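Local atomic coordinates of pyruvate kinase (PDB entry 6QXL), a protein that probably transfers the phosphoryl group of phosphoenolpyruvate to ADP, forming pyruvate and ATP in the closing step of glycolysis. Residues R197-K200 against D201-A205; G262-K265 against K266-H270; P407-E410 against T411-R414. All coordinates share one frame; numbering follows the deposited sequence.

All three contacts are local, between neighbouring turns of a helix, contacts 1 and 3 at helix starts, contact 2 further in; they follow in chain order without touching. Contacts 1 and 2 belong to the eight-stranded barrel: helix 199-211 bridges strands 190-193 and 217-222, while helix 260-273 packs on strands 243-247 and 277-281. Their centres lie about 20 Å apart. Contact 3 sits on helix 409-414, between strands 402-406 and 421-425 of the C-terminal alpha/beta domain, its centre about 26 Å and 29 Å from those of contacts 1 and 2. The barrel carries the magnesium site at E223 and D250, whereas the alpha/beta domain holds glucose 6-phosphate. Contact 3 lies where the two meet.

Contact 1: residues R197-K200 against D201-A205; sequences RDAK and DMEYA
The backbone N of R197 gives a nearly straight hydrogen bond to OD2 of D201, 2.8 Å long with an N-H...O angle of 168°, and the acceptor uses the lone pair turned away from its other oxygen. This is the N-terminal end of helix 199-211, which follows the fourth strand of the TIM barrel, and D198 occupies the N-cap position. D201 reaches back because its CG stands opposite its own carbonyl carbon (chi1 -59°), on the side facing the start of the helix. There it meets D198: OD1 of D198 lies 3.8 Å from OD2 of D201, and the two carboxylate planes are 42° apart. The repulsion is probably eased by the helix N-terminus, whose dipole favours negative charge. Only a weak bond, D201 N to D198 O at 3.0 Å, ties these two through the backbone. Further on, E203 N and Y204 N bond to the carbonyls of A199 and K200. R197 extends the other way, to a salt bridge with E226, and M202 packs on V193, L218 and A220 of the barrel strands. E203 turns its carboxylate back over the first turn, OE1 coming to 3.7 Å from K200 CA.

Contact 2: residues G262-K265 against K266-H270; sequences GIQK and KIILH
I267 places CG1 opposite its own carbonyl carbon (chi1 -67°), which carries CD1 back to the I263 turn, while I263 holds CG2 opposite its backbone N, reaching forward. The two branches meet tightly, I263 CG2 to I267 CD1 at 3.4 Å, with the side chains crossing obliquely. One residue on, Q264 and I268 repeat the i to i+4 pairing in a looser form: they lie side by side and point the same way, Q264 CG standing 3.9 Å from I268 CD1. I267 and I268 also lay CG1 against a carbonyl oxygen of the turn before, the closer approach being I267 CG1 to I263 O at 3.2 Å.

Beneath this runs the regular ladder of helix 260-273, one of the helices packed round the strands of the TIM barrel, against 243-247 and 277-281. I267 N to I263 O is 2.8 Å and nearly straight, 171°; K266, I268 and L269 donate in the same i to i+4 way. Along the helix, K266 CG rests 3.7 Å above the ring plane of H270, offset toward the rim.

I267, on V244 and V246, and I268, on V278 and T280, give the strand-facing side its apolar branches, with Q264 among them, its amide OE1 bonded to R248. K266 forms a salt bridge with D231. The K265 charge is probably balanced by D308 of its own chain, while its NZ also bonds N304 of a neighbouring subunit, so this turn takes part in a subunit contact.

Contact 3: residues P407-E410 against T411-R414; sequences PHRE and TQAR
The guanidinium of R414 is met from two directions by E410: OE2 lies at its edge, in the plane of the group, and the backbone O of E410 lies over one face. The edge contact is a salt bridge with a hydrogen bond from R414 NH2 to E410 OE2, 3.1 Å. Seen from the carboxylate it is far from coplanar, since the two planes stand 73° apart and the donor comes 55° out of the carboxylate plane. The partners run side by side, the extended glutamate starting with CG opposite its backbone N (chi1 -168°). At the other end, P407 CG covers one face of the H408 ring, 3.3 Å above its plane and offset toward the rim.

H408 is the N-cap residue of helix 409-414, the crossover between parallel strands 402-406 and 421-425 of the alpha/beta domain. Its carbonyl O takes the N of Q412 at 3.0 Å, and Q412 runs its extended side chain back past the same oxygen, Q412 CG 3.1 Å from H408 O, before the amide NE2 bonds S406 O. A413 N and R414 N continue the helical bonding to R409 and E410.

R414 also forms a cation-pi contact with W217, and R409 a salt bridge with D189, both on the barrel side of the domain boundary. T411 OG1 bonds E385 O, and the T411 side chain lies about 7 Å from the bound glucose 6-phosphate.

Contact 1: residues R197-K200 against D201-A205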
ATOM      1  N   ARG A 197     -32.003   3.731  19.356  1.00 46.79           N
ATOM      2  CA  ARG A 197     -32.130   3.516  17.923  1.00 49.97           C
ATOM      3  C   ARG A 197     -31.487   4.624  17.114  1.00 56.33           C
ATOM      4  O   ARG A 197     -31.042   4.309  15.996  1.00 62.02           O
ATOM      5  CB  ARG A 197     -33.599   3.383  17.563  1.00 50.08           C
ATOM      6  CG  ARG A 197     -34.036   1.937  18.029  1.00 57.05           C
ATOM      7  CD  ARG A 197     -35.469   1.577  17.662  1.00 62.94           C
ATOM      8  NE  ARG A 197     -35.727   0.132  17.620  1.00 68.30           N
ATOM      9  CZ  ARG A 197     -36.820  -0.512  18.101  1.00 65.67           C
ATOM     10  NH1 ARG A 197     -37.718   0.164  18.790  1.00 62.94           N
ATOM     11  NH2 ARG A 197     -36.931  -1.832  17.981  1.00 68.07           N
ATOM     12  N   ASP A 198     -31.414   5.838  17.608  1.00 56.35           N
ATOM     13  CA  ASP A 198     -30.768   6.905  16.830  1.00 62.44           C
ATOM     14  C   ASP A 198     -30.303   8.005  17.749  1.00 61.80           C
ATOM     15  O   ASP A 198     -30.547   7.970  18.938  1.00 59.02           O
ATOM     16  CB  ASP A 198     -31.730   7.475  15.763  1.00 68.99           C
ATOM     17  CG  ASP A 198     -33.043   7.924  16.335  1.00 76.67           C
ATOM     18  OD1 ASP A 198     -33.150   8.293  17.504  1.00 89.12           O
ATOM     19  OD2 ASP A 198     -33.985   7.932  15.539  1.00 84.30           O
ATOM     20  N   ALA A 199     -29.610   8.970  17.181  1.00 60.39           N
ATOM     21  CA  ALA A 199     -29.072  10.092  17.945  1.00 63.92           C
ATOM     22  C   ALA A 199     -30.106  10.762  18.845  1.00 60.65           C
ATOM     23  O   ALA A 199     -29.726  11.209  19.935  1.00 55.68           O
ATOM     24  CB  ALA A 199     -28.431  11.121  17.007  1.00 69.11           C
ATOM     25  N   LYS A 200     -31.370  10.810  18.439  1.00 63.98           N
ATOM     26  CA  LYS A 200     -32.399  11.462  19.272  1.00 64.22           C
ATOM     27  C   LYS A 200     -32.488  10.830  20.668  1.00 62.74           C
ATOM     28  O   LYS A 200     -32.539  11.525  21.674  1.00 61.64           O
ATOM     29  CB  LYS A 200     -33.778  11.452  18.605  1.00 65.26           C
ATOM     30  CG  LYS A 200     -33.879  12.120  17.253  1.00 74.32           C
ATOM     31  CD  LYS A 200     -35.176  11.750  16.517  1.00 80.24           C
ATOM     32  CE  LYS A 200     -35.228  12.194  15.040  1.00 81.00           C
ATOM     33  NZ  LYS A 200     -35.363  13.672  14.878  1.00 79.92           N
ATOM     34  N   ASP A 201     -32.464   9.524  20.726  1.00 58.79           N
ATOM     35  CA  ASP A 201     -32.568   8.778  21.986  1.00 53.74           C
ATOM     36  C   ASP A 201     -31.422   9.150  22.926  1.00 53.11           C
ATOM     37  O   ASP A 201     -31.629   9.309  24.145  1.00 54.28           O
ATOM     38  CB  ASP A 201     -32.607   7.287  21.755  1.00 52.36           C
ATOM     39  CG  ASP A 201     -33.790   6.841  20.877  1.00 52.02           C
ATOM     40  OD1 ASP A 201     -34.806   7.592  20.855  1.00 49.98           O
ATOM     41  OD2 ASP A 201     -33.755   5.772  20.256  1.00 46.81           O
ATOM     42  N   MET A 202     -30.225   9.332  22.366  1.00 51.14           N
ATOM     43  CA  MET A 202     -29.075   9.718  23.165  1.00 49.77           C
ATOM     44  C   MET A 202     -29.114  11.187  23.579  1.00 51.12           C
ATOM     45  O   MET A 202     -28.670  11.527  24.677  1.00 44.15           O
ATOM     46  CB  MET A 202     -27.761   9.445  22.413  1.00 49.57           C
ATOM     47  CG  MET A 202     -27.433   7.978  22.156  1.00 51.24           C
ATOM     48  SD  MET A 202     -27.499   6.893  23.579  1.00 47.54           S
ATOM     49  CE  MET A 202     -26.134   7.560  24.541  1.00 46.05           C
ATOM     50  N   GLU A 203     -29.613  12.052  22.694  1.00 56.89           N
ATOM     51  CA  GLU A 203     -29.745  13.476  23.033  1.00 58.03           C
ATOM     52  C   GLU A 203     -30.753  13.678  24.164  1.00 58.52           C
ATOM     53  O   GLU A 203     -30.513  14.471  25.076  1.00 67.28           O
ATOM     54  CB  GLU A 203     -30.145  14.286  21.815  1.00 60.55           C
ATOM     55  CG  GLU A 203     -28.997  14.535  20.861  1.00 66.76           C
ATOM     56  CD  GLU A 203     -29.442  14.688  19.404  1.00 71.31           C
ATOM     57  OE1 GLU A 203     -30.650  14.697  19.089  1.00 66.13           O
ATOM     58  OE2 GLU A 203     -28.554  14.790  18.527  1.00 74.37           O
ATOM     59  N   TYR A 204     -31.862  12.938  24.108  1.00 60.25           N
ATOM     60  CA  TYR A 204     -32.847  12.971  25.173  1.00 60.11           C
ATOM     61  C   TYR A 204     -32.222  12.560  26.511  1.00 51.99           C
ATOM     62  O   TYR A 204     -32.395  13.224  27.533  1.00 55.45           O
ATOM     63  CB  TYR A 204     -34.041  12.070  24.827  1.00 63.96           C
ATOM     64  CG  TYR A 204     -35.219  12.148  25.786  1.00 76.28           C
ATOM     65  CD1 TYR A 204     -35.443  13.274  26.609  1.00 84.52           C
ATOM     66  CD2 TYR A 204     -36.169  11.128  25.819  1.00 79.96           C
ATOM     67  CE1 TYR A 204     -36.527  13.335  27.456  1.00 83.79           C
ATOM     68  CE2 TYR A 204     -37.270  11.194  26.663  1.00 76.45           C
ATOM     69  CZ  TYR A 204     -37.423  12.285  27.500  1.00 80.40           C
ATOM     70  OH  TYR A 204     -38.513  12.402  28.305  1.00 87.19           O
ATOM     71  N   ALA A 205     -31.470  11.467  26.497  1.00 50.07           N
ATOM     72  CA  ALA A 205     -30.821  10.999  27.719  1.00 52.55           C
ATOM     73  C   ALA A 205     -29.822  12.025  28.248  1.00 52.04           C
ATOM     74  O   ALA A 205     -29.711  12.214  29.460  1.00 50.69           O
ATOM     75  CB  ALA A 205     -30.162   9.670  27.492  1.00 53.11           C
TER

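Contact 2: residues G262-K265 against K266-H270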
ATOM      1  N   GLY A 262     -18.651  -9.292  11.927  1.00 40.91           N
ATOM      2  CA  GLY A 262     -18.429  -8.155  11.052  1.00 39.66           C
ATOM      3  C   GLY A 262     -18.846  -6.853  11.706  1.00 38.86           C
ATOM      4  O   GLY A 262     -18.164  -5.830  11.545  1.00 40.80           O
ATOM      5  N   ILE A 263     -19.941  -6.900  12.447  1.00 37.78           N
ATOM      6  CA  ILE A 263     -20.492  -5.717  13.069  1.00 41.71           C
ATOM      7  C   ILE A 263     -19.647  -5.299  14.296  1.00 40.11           C
ATOM      8  O   ILE A 263     -19.416  -4.109  14.506  1.00 36.56           O
ATOM      9  CB  ILE A 263     -21.982  -5.904  13.418  1.00 45.40           C
ATOM     10  CG1 ILE A 263     -22.843  -5.866  12.161  1.00 55.26           C
ATOM     11  CG2 ILE A 263     -22.512  -4.873  14.408  1.00 47.75           C
ATOM     12  CD1 ILE A 263     -23.087  -7.178  11.448  1.00 61.97           C
ATOM     13  N   GLN A 264     -19.170  -6.263  15.080  1.00 38.51           N
ATOM     14  CA  GLN A 264     -18.270  -5.929  16.159  1.00 37.50           C
ATOM     15  C   GLN A 264     -17.092  -5.120  15.629  1.00 35.37           C
ATOM     16  O   GLN A 264     -16.741  -4.074  16.178  1.00 36.09           O
ATOM     17  CB  GLN A 264     -17.760  -7.166  16.902  1.00 40.11           C
ATOM     18  CG  GLN A 264     -16.793  -6.829  18.036  1.00 38.49           C
ATOM     19  CD  GLN A 264     -16.259  -8.056  18.742  1.00 37.09           C
ATOM     20  OE1 GLN A 264     -17.005  -8.884  19.227  1.00 44.12           O
ATOM     21  NE2 GLN A 264     -14.947  -8.151  18.852  1.00 39.58           N
ATOM     22  N   LYS A 265     -16.510  -5.586  14.531  1.00 35.13           N
ATOM     23  CA  LYS A 265     -15.356  -4.908  13.963  1.00 32.78           C
ATOM     24  C   LYS A 265     -15.714  -3.537  13.413  1.00 33.15           C
ATOM     25  O   LYS A 265     -14.942  -2.581  13.604  1.00 35.60           O
ATOM     26  CB  LYS A 265     -14.674  -5.780  12.921  1.00 30.92           C
ATOM     27  CG  LYS A 265     -13.775  -6.841  13.550  1.00 31.48           C
ATOM     28  CD  LYS A 265     -13.601  -8.075  12.694  1.00 36.68           C
ATOM     29  CE  LYS A 265     -12.316  -8.877  13.020  1.00 37.54           C
ATOM     30  NZ  LYS A 265     -12.338  -9.575  14.349  1.00 34.31           N
ATOM     31  N   LYS A 266     -16.882  -3.422  12.785  1.00 34.17           N
ATOM     32  CA  LYS A 266     -17.299  -2.143  12.259  1.00 38.12           C
ATOM     33  C   LYS A 266     -17.537  -1.132  13.370  1.00 39.31           C
ATOM     34  O   LYS A 266     -17.039  -0.003  13.312  1.00 39.31           O
ATOM     35  CB  LYS A 266     -18.554  -2.294  11.379  1.00 40.95           C
ATOM     36  CG  LYS A 266     -18.990  -0.992  10.693  1.00 47.06           C
ATOM     37  CD  LYS A 266     -19.347  -1.132   9.169  1.00 53.54           C
ATOM     38  CE  LYS A 266     -20.717  -1.666   8.829  1.00 56.41           C
ATOM     39  NZ  LYS A 266     -20.863  -1.391   7.388  1.00 63.24           N
ATOM     40  N   ILE A 267     -18.251  -1.551  14.410  1.00 37.41           N
ATOM     41  CA  ILE A 267     -18.569  -0.647  15.505  1.00 35.02           C
ATOM     42  C   ILE A 267     -17.279  -0.108  16.142  1.00 32.24           C
ATOM     43  O   ILE A 267     -17.151   1.087  16.364  1.00 27.54           O
ATOM     44  CB  ILE A 267     -19.430  -1.341  16.564  1.00 35.92           C
ATOM     45  CG1 ILE A 267     -20.814  -1.678  16.018  1.00 37.74           C
ATOM     46  CG2 ILE A 267     -19.572  -0.455  17.792  1.00 35.71           C
ATOM     47  CD1 ILE A 267     -21.540  -2.739  16.820  1.00 37.38           C
ATOM     48  N   ILE A 268     -16.330  -0.990  16.427  1.00 31.71           N
ATOM     49  CA  ILE A 268     -15.096  -0.568  17.062  1.00 29.96           C
ATOM     50  C   ILE A 268     -14.380   0.446  16.182  1.00 31.60           C
ATOM     51  O   ILE A 268     -13.972   1.509  16.653  1.00 35.62           O
ATOM     52  CB  ILE A 268     -14.192  -1.771  17.354  1.00 30.82           C
ATOM     53  CG1 ILE A 268     -14.793  -2.599  18.473  1.00 28.32           C
ATOM     54  CG2 ILE A 268     -12.790  -1.321  17.720  1.00 32.95           C
ATOM     55  CD1 ILE A 268     -14.203  -3.986  18.594  1.00 29.05           C
ATOM     56  N   LEU A 269     -14.247   0.129  14.902  1.00 35.60           N
ATOM     57  CA  LEU A 269     -13.542   1.008  13.986  1.00 34.59           C
ATOM     58  C   LEU A 269     -14.246   2.362  13.836  1.00 34.24           C
ATOM     59  O   LEU A 269     -13.615   3.412  13.933  1.00 34.13           O
ATOM     60  CB  LEU A 269     -13.391   0.337  12.636  1.00 39.56           C
ATOM     61  CG  LEU A 269     -12.643   1.146  11.570  1.00 44.38           C
ATOM     62  CD1 LEU A 269     -11.140   1.260  11.899  1.00 45.64           C
ATOM     63  CD2 LEU A 269     -12.872   0.531  10.200  1.00 39.90           C
ATOM     64  N   HIS A 270     -15.555   2.348  13.619  1.00 34.70           N
ATOM     65  CA  HIS A 270     -16.269   3.608  13.452  1.00 31.96           C
ATOM     66  C   HIS A 270     -16.235   4.440  14.725  1.00 32.96           C
ATOM     67  O   HIS A 270     -16.106   5.660  14.668  1.00 33.10           O
ATOM     68  CB  HIS A 270     -17.697   3.376  12.970  1.00 36.01           C
ATOM     69  CG  HIS A 270     -17.784   2.991  11.523  1.00 38.79           C
ATOM     70  ND1 HIS A 270     -18.840   3.341  10.722  1.00 36.94           N
ATOM     71  CD2 HIS A 270     -16.925   2.301  10.731  1.00 41.61           C
ATOM     72  CE1 HIS A 270     -18.653   2.853   9.510  1.00 41.33           C
ATOM     73  NE2 HIS A 270     -17.496   2.216   9.489  1.00 38.67           N
TER

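Contact 3: residues P407-E410 against T411-R414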
ATOM      1  N   PRO A 407      -5.891  17.588  37.745  1.00 56.61           N
ATOM      2  CA  PRO A 407      -6.197  17.815  39.143  1.00 59.62           C
ATOM      3  C   PRO A 407      -7.590  17.304  39.525  1.00 57.37           C
ATOM      4  O   PRO A 407      -7.813  16.993  40.681  1.00 59.57           O
ATOM      5  CB  PRO A 407      -6.119  19.332  39.252  1.00 59.92           C
ATOM      6  CG  PRO A 407      -6.570  19.823  37.904  1.00 59.53           C
ATOM      7  CD  PRO A 407      -6.052  18.812  36.935  1.00 60.54           C
ATOM      8  N   HIS A 408      -8.494  17.187  38.557  1.00 56.31           N
ATOM      9  CA  HIS A 408      -9.889  16.883  38.824  1.00 57.93           C
ATOM     10  C   HIS A 408     -10.157  15.387  38.984  1.00 57.26           C
ATOM     11  O   HIS A 408      -9.579  14.572  38.290  1.00 59.99           O
ATOM     12  CB  HIS A 408     -10.792  17.436  37.744  1.00 56.25           C
ATOM     13  CG  HIS A 408     -10.546  18.881  37.428  1.00 58.64           C
ATOM     14  ND1 HIS A 408     -10.041  19.776  38.346  1.00 58.09           N
ATOM     15  CD2 HIS A 408     -10.717  19.574  36.280  1.00 64.38           C
ATOM     16  CE1 HIS A 408      -9.918  20.956  37.778  1.00 64.28           C
ATOM     17  NE2 HIS A 408     -10.307  20.859  36.525  1.00 61.65           N
ATOM     18  N   ARG A 409     -11.059  15.042  39.910  1.00 61.03           N
ATOM     19  CA  ARG A 409     -11.426  13.649  40.139  1.00 64.12           C
ATOM     20  C   ARG A 409     -12.270  13.103  38.994  1.00 55.94           C
ATOM     21  O   ARG A 409     -12.074  11.974  38.575  1.00 52.31           O
ATOM     22  CB  ARG A 409     -12.148  13.480  41.465  1.00 65.34           C
ATOM     23  CG  ARG A 409     -12.484  12.034  41.887  1.00 64.14           C
ATOM     24  CD  ARG A 409     -13.890  11.843  42.454  1.00 60.70           C
ATOM     25  NE  ARG A 409     -15.014  12.427  41.687  1.00 58.70           N
ATOM     26  CZ  ARG A 409     -15.784  11.806  40.793  1.00 51.10           C
ATOM     27  NH1 ARG A 409     -15.578  10.512  40.471  1.00 41.76           N
ATOM     28  NH2 ARG A 409     -16.782  12.547  40.233  1.00 49.47           N
ATOM     29  N   GLU A 410     -13.182  13.923  38.496  1.00 53.73           N
ATOM     30  CA  GLU A 410     -14.013  13.593  37.332  1.00 58.59           C
ATOM     31  C   GLU A 410     -13.133  13.063  36.181  1.00 60.08           C
ATOM     32  O   GLU A 410     -13.421  12.014  35.607  1.00 70.71           O
ATOM     33  CB  GLU A 410     -14.773  14.851  36.905  1.00 63.70           C
ATOM     34  CG  GLU A 410     -15.875  14.731  35.924  1.00 79.99           C
ATOM     35  CD  GLU A 410     -16.420  16.118  35.473  1.00 85.98           C
ATOM     36  OE1 GLU A 410     -16.153  17.161  36.119  1.00 97.46           O
ATOM     37  OE2 GLU A 410     -17.133  16.139  34.425  1.00 94.17           O
ATOM     38  N   THR A 411     -12.041  13.759  35.912  1.00 50.51           N
ATOM     39  CA  THR A 411     -11.140  13.395  34.834  1.00 45.92           C
ATOM     40  C   THR A 411     -10.293  12.198  35.212  1.00 44.00           C
ATOM     41  O   THR A 411     -10.094  11.298  34.400  1.00 43.13           O
ATOM     42  CB  THR A 411     -10.255  14.608  34.450  1.00 43.73           C
ATOM     43  OG1 THR A 411     -11.113  15.683  34.041  1.00 46.97           O
ATOM     44  CG2 THR A 411      -9.286  14.280  33.353  1.00 40.75           C
ATOM     45  N   GLN A 412      -9.789  12.181  36.442  1.00 44.43           N
ATOM     46  CA  GLN A 412      -8.947  11.061  36.897  1.00 50.83           C
ATOM     47  C   GLN A 412      -9.658   9.710  36.739  1.00 53.16           C
ATOM     48  O   GLN A 412      -9.021   8.707  36.458  1.00 48.30           O
ATOM     49  CB  GLN A 412      -8.541  11.260  38.358  1.00 53.48           C
ATOM     50  CG  GLN A 412      -7.494  12.351  38.565  1.00 52.64           C
ATOM     51  CD  GLN A 412      -7.447  12.885  39.990  1.00 54.60           C
ATOM     52  OE1 GLN A 412      -8.170  12.407  40.878  1.00 65.07           O
ATOM     53  NE2 GLN A 412      -6.650  13.896  40.195  1.00 51.44           N
ATOM     54  N   ALA A 413     -10.985   9.698  36.923  1.00 48.04           N
ATOM     55  CA  ALA A 413     -11.768   8.478  36.769  1.00 42.23           C
ATOM     56  C   ALA A 413     -12.138   8.206  35.319  1.00 38.32           C
ATOM     57  O   ALA A 413     -12.057   7.074  34.855  1.00 36.47           O
ATOM     58  CB  ALA A 413     -13.024   8.546  37.615  1.00 42.41           C
ATOM     59  N   ARG A 414     -12.563   9.242  34.617  1.00 40.43           N
ATOM     60  CA  ARG A 414     -12.979   9.119  33.230  1.00 42.14           C
ATOM     61  C   ARG A 414     -11.981   8.324  32.394  1.00 37.65           C
ATOM     62  O   ARG A 414     -12.325   7.351  31.723  1.00 40.28           O
ATOM     63  CB  ARG A 414     -13.142  10.506  32.629  1.00 44.81           C
ATOM     64  CG  ARG A 414     -14.139  10.523  31.518  1.00 47.97           C
ATOM     65  CD  ARG A 414     -14.032  11.798  30.738  1.00 54.22           C
ATOM     66  NE  ARG A 414     -14.162  13.088  31.380  1.00 62.13           N
ATOM     67  CZ  ARG A 414     -15.251  13.581  31.934  1.00 59.03           C
ATOM     68  NH1 ARG A 414     -16.361  12.860  32.060  1.00 64.47           N
ATOM     69  NH2 ARG A 414     -15.210  14.803  32.445  1.00 59.29           N
TER